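Local coordinates for protein D-mannose isomerase (Marinomonas mediterranea, PDB 5X32) that catalyses the reversible isomerisation of D-mannose to D-fructose, and less efficiently that of D-lyxose to D-xylulose, without accepting D-glucose, at residues 152-156 with 201-206; 272-276 with 324-328. All blocks are in the same frame, centred on the assembly; numbering follows the deposited sequence.

Both contacts belong to the alpha/alpha-barrel of the N-acylglucosamine 2-epimerase family, and they follow one another along the chain: residues 152-206 complete the first before the chain reaches residue 272. Contact 1 fixes the loop leading into strand 155-160 against helix 193-212; contact 2 joins helices 271-286 and 311-328. Their centres lie 22 Å apart and their nearest atoms about 6 Å apart, so they do not touch. What they share is helix 249-265: Ile-206 meets its Trp-255, while Leu-272, Ala-275 and Leu-324 meet its Leu-260. On that helix the side chain of His-251, a proton donor/acceptor by similarity, lies about 8 Å from that of Ile-206; contact 2 lies away from the annotated sites.

Contact 1 of 2, residues 152-156 with 201-206; sequences KHGLY and LLAKNI
Start at the connection between the antiparallel strands 149-150 and 155-160, which rests on one and a half turns of helix 193-212. Lys-152 and His-153 have turn-like backbones (phi/psi -78/-13 and -115/-15); the His-153 ring leads away from the helix and meets Trp-227, while the backbone O of His-153 accepts a hydrogen bond from Lys-209 NZ. Gly-154 flips to positive phi (72/27) and lies over Asn-205, CA to CA 6.7 Å. A beta-carbon here would sit 2.3 Å from Asn-205 ND2, a clash, so the close approach depends on the bare backbone. Asn-205 (chi1 m, -82°; chi2 -41°) points CB toward the loop, and its ND2 gives Gly-154 O a weak hydrogen bond (2.9 Å, N-H...O angle 125°); that O lies 3.5 Å from Leu-202 CD2. The chain extends at Leu-155 (-135/170; CA 6.3 Å from Leu-202 CA), whose mt rotamer carries CD2 to 3.6 Å from Ile-206 CD1, 3.8 Å from Asn-205 CB and 4.0 Å from Leu-202 CD2. Tyr-156, chi1 m, turns its ring edge to Leu-202, CE2 to CD1 3.7 Å; Asn-176 of helix 173-190 binds its backbone N. Leu-202 is mt and Ile-206 mm. This largely buried 295 Å² interface joins a beta-hairpin to a barrel helix. With its one hydrogen bond weak and bent, the fit rests mostly on close packing of Gly-154 and the Leu-155/Leu-202/Ile-206 cluster.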
# COMPACT_ATOMS: atom_id res chain seq x y z
N LYS A 152 -6.20 23.70 7.60
CA LYS A 152 -6.44 24.76 6.64
C LYS A 152 -6.20 24.29 5.20
O LYS A 152 -6.64 24.94 4.23
CB LYS A 152 -5.54 25.97 6.96
CG LYS A 152 -4.92 26.67 5.76
CD LYS A 152 -3.78 27.62 6.14
CE LYS A 152 -3.23 28.34 4.91
NZ LYS A 152 -1.77 28.58 5.09
N HIS A 153 -5.57 23.12 5.06
CA HIS A 153 -5.34 22.52 3.74
C HIS A 153 -6.09 21.21 3.56
O HIS A 153 -6.19 20.69 2.45
CB HIS A 153 -3.86 22.28 3.51
CG HIS A 153 -3.08 23.55 3.37
ND1 HIS A 153 -3.00 24.25 2.19
CD2 HIS A 153 -2.32 24.23 4.26
CE1 HIS A 153 -2.24 25.31 2.36
NE2 HIS A 153 -1.81 25.32 3.60
N GLY A 154 -6.58 20.66 4.67
CA GLY A 154 -7.34 19.43 4.63
C GLY A 154 -6.44 18.26 4.31
O GLY A 154 -6.89 17.25 3.76
N LEU A 155 -5.16 18.40 4.66
CA LEU A 155 -4.18 17.35 4.41
C LEU A 155 -3.31 17.12 5.63
O LEU A 155 -3.34 17.90 6.57
CB LEU A 155 -3.31 17.73 3.21
CG LEU A 155 -4.08 17.71 1.89
CD1 LEU A 155 -3.29 18.35 0.75
CD2 LEU A 155 -4.46 16.27 1.57
N TYR A 156 -2.52 16.05 5.59
CA TYR A 156 -1.54 15.77 6.63
C TYR A 156 -0.15 16.11 6.11
O TYR A 156 0.20 15.81 4.96
CB TYR A 156 -1.57 14.31 7.05
CG TYR A 156 -2.81 13.86 7.77
CD1 TYR A 156 -2.91 13.97 9.15
CD2 TYR A 156 -3.87 13.29 7.08
CE1 TYR A 156 -4.04 13.53 9.82
CE2 TYR A 156 -5.00 12.85 7.74
CZ TYR A 156 -5.08 12.97 9.11
OH TYR A 156 -6.20 12.53 9.76
N LEU A 201 -12.39 13.28 2.62
CA LEU A 201 -11.80 14.62 2.54
C LEU A 201 -10.40 14.57 1.91
O LEU A 201 -10.04 15.41 1.08
CB LEU A 201 -11.74 15.27 3.92
CG LEU A 201 -11.13 16.67 4.00
CD1 LEU A 201 -11.73 17.62 2.99
CD2 LEU A 201 -11.23 17.25 5.41
N LEU A 202 -9.61 13.58 2.33
CA LEU A 202 -8.27 13.37 1.80
C LEU A 202 -8.37 13.04 0.31
O LEU A 202 -7.62 13.59 -0.52
CB LEU A 202 -7.56 12.25 2.56
CG LEU A 202 -7.27 12.59 4.02
CD1 LEU A 202 -6.70 11.41 4.79
CD2 LEU A 202 -6.32 13.77 4.07
N ALA A 203 -9.29 12.14 -0.01
CA ALA A 203 -9.54 11.76 -1.40
C ALA A 203 -9.82 12.99 -2.23
O ALA A 203 -9.18 13.19 -3.25
CB ALA A 203 -10.71 10.78 -1.49
N LYS A 204 -10.75 13.84 -1.76
CA LYS A 204 -11.11 15.05 -2.50
C LYS A 204 -9.90 15.97 -2.67
O LYS A 204 -9.67 16.51 -3.76
CB LYS A 204 -12.23 15.82 -1.80
CG LYS A 204 -12.58 17.14 -2.51
CD LYS A 204 -14.06 17.48 -2.45
CE LYS A 204 -14.82 16.82 -3.58
NZ LYS A 204 -16.29 16.74 -3.39
N ASN A 205 -9.19 16.20 -1.57
CA ASN A 205 -8.07 17.13 -1.57
C ASN A 205 -6.88 16.75 -2.43
O ASN A 205 -6.21 17.63 -2.99
CB ASN A 205 -7.62 17.37 -0.14
CG ASN A 205 -8.49 18.39 0.52
OD1 ASN A 205 -8.83 19.39 -0.11
ND2 ASN A 205 -8.86 18.16 1.78
N ILE A 206 -6.65 15.46 -2.56
CA ILE A 206 -5.51 15.00 -3.33
C ILE A 206 -5.95 14.83 -4.79
O ILE A 206 -5.33 15.37 -5.71
CB ILE A 206 -4.94 13.67 -2.77
CG1 ILE A 206 -4.36 13.90 -1.38
CG2 ILE A 206 -3.87 13.13 -3.69
CD1 ILE A 206 -3.15 14.79 -1.40

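Contact 2 of 2, residues 272-276 with 324-328; sequences LPKAK and LYKAT
Two helical segments face each other here, 272-276 near the start of helix 271-286 and 324-328 at the C-terminal end of helix 311-328. Their axes approach to 11.1 Å and cross obliquely in an antiparallel sense (signed crossing angle -137°); Leu-272 pairs with Ala-327 (CA to CA 7.7 Å) and Lys-276 with Leu-324 (6.9 Å). Leu-272, in the tp rotamer, reaches across: its CD1 lies 3.6 Å from Ala-327 CB, 4.1 Å from Thr-328 CG2 and 4.2 Å from Leu-324 CD2. Leu-324 answers as mt, placing CD2 also 4.2 Å from Ala-275 CB and 4.0 Å from Lys-276 CA. Lys-276 begins t,t and bends at chi3 (m), so its CE passes 4.0 Å from Thr-328 CG2. With chi1 p, Thr-328 donates OG1 to Leu-324 O (2.7 Å) within its own helix and turns CG2 to the interface. No hydrogen bond crosses between the segments; the 230 Å² buried is mainly van der Waals packing, the aliphatic part of Lys-276 and the Thr-328 methyl included, as between neighbouring helices of an alpha/alpha-barrel. Leu-260 of helix 249-265 touches Leu-272, Ala-275 and Leu-324, while Tyr-333 of helix 331-347 touches Lys-276, Leu-324 and Thr-328, tying four consecutive helices together.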
# COMPACT_ATOMS: atom_id res chain seq x y z
N LEU A 272 -16.11 7.96 -10.02
CA LEU A 272 -15.90 7.07 -11.16
C LEU A 272 -15.27 7.76 -12.37
O LEU A 272 -14.36 7.20 -12.95
CB LEU A 272 -17.22 6.40 -11.55
CG LEU A 272 -17.08 5.39 -12.68
CD1 LEU A 272 -16.11 4.30 -12.25
CD2 LEU A 272 -18.43 4.78 -12.99
N PRO A 273 -15.76 8.96 -12.76
CA PRO A 273 -15.04 9.59 -13.87
C PRO A 273 -13.57 9.90 -13.56
O PRO A 273 -12.72 9.84 -14.45
CB PRO A 273 -15.82 10.88 -14.11
CG PRO A 273 -17.18 10.58 -13.65
CD PRO A 273 -17.04 9.64 -12.49
N LYS A 274 -13.26 10.27 -12.31
CA LYS A 274 -11.87 10.58 -11.98
C LYS A 274 -11.02 9.29 -11.98
O LYS A 274 -9.92 9.28 -12.56
CB LYS A 274 -11.79 11.31 -10.65
CG LYS A 274 -10.39 11.83 -10.33
CD LYS A 274 -9.91 12.86 -11.37
CE LYS A 274 -8.67 13.63 -10.89
NZ LYS A 274 -7.99 14.51 -11.89
N ALA A 275 -11.52 8.23 -11.35
CA ALA A 275 -10.85 6.92 -11.39
C ALA A 275 -10.59 6.50 -12.85
O ALA A 275 -9.50 6.04 -13.22
CB ALA A 275 -11.69 5.86 -10.66
N LYS A 276 -11.63 6.67 -13.66
CA LYS A 276 -11.59 6.29 -15.05
C LYS A 276 -10.49 7.10 -15.75
O LYS A 276 -9.64 6.56 -16.47
CB LYS A 276 -12.96 6.52 -15.68
CG LYS A 276 -13.26 5.59 -16.79
CD LYS A 276 -14.46 5.94 -17.67
CE LYS A 276 -15.82 5.79 -16.99
NZ LYS A 276 -16.87 5.74 -18.07
N LEU A 324 -12.61 -0.98 -11.94
CA LEU A 324 -13.09 -0.19 -13.06
C LEU A 324 -13.98 -1.02 -13.97
O LEU A 324 -14.99 -0.54 -14.51
CB LEU A 324 -11.90 0.34 -13.84
CG LEU A 324 -11.36 1.63 -13.26
CD1 LEU A 324 -10.13 1.98 -14.03
CD2 LEU A 324 -12.42 2.73 -13.37
N TYR A 325 -13.62 -2.29 -14.10
CA TYR A 325 -14.38 -3.15 -14.98
C TYR A 325 -15.71 -3.48 -14.31
O TYR A 325 -16.75 -3.53 -14.98
CB TYR A 325 -13.59 -4.42 -15.32
CG TYR A 325 -14.46 -5.46 -15.98
CD1 TYR A 325 -15.04 -5.22 -17.22
CD2 TYR A 325 -14.73 -6.65 -15.34
CE1 TYR A 325 -15.86 -6.16 -17.82
CE2 TYR A 325 -15.54 -7.60 -15.93
CZ TYR A 325 -16.11 -7.35 -17.16
OH TYR A 325 -16.92 -8.31 -17.73
N LYS A 326 -15.72 -3.66 -12.98
CA LYS A 326 -16.99 -3.91 -12.31
C LYS A 326 -17.89 -2.67 -12.38
O LYS A 326 -19.10 -2.79 -12.56
CB LYS A 326 -16.81 -4.33 -10.85
CG LYS A 326 -15.96 -5.56 -10.67
CD LYS A 326 -16.57 -6.77 -11.37
CE LYS A 326 -17.83 -7.26 -10.69
NZ LYS A 326 -18.40 -8.42 -11.44
N ALA A 327 -17.28 -1.50 -12.25
CA ALA A 327 -18.01 -0.23 -12.22
C ALA A 327 -18.61 0.15 -13.57
O ALA A 327 -19.68 0.75 -13.63
CB ALA A 327 -17.09 0.87 -11.76
N THR A 328 -17.96 -0.23 -14.65
CA THR A 328 -18.34 0.30 -15.95
C THR A 328 -18.82 -0.77 -16.92
O THR A 328 -19.58 -0.47 -17.84
CB THR A 328 -17.16 1.05 -16.59
OG1 THR A 328 -16.10 0.11 -16.83
CG2 THR A 328 -16.66 2.14 -15.66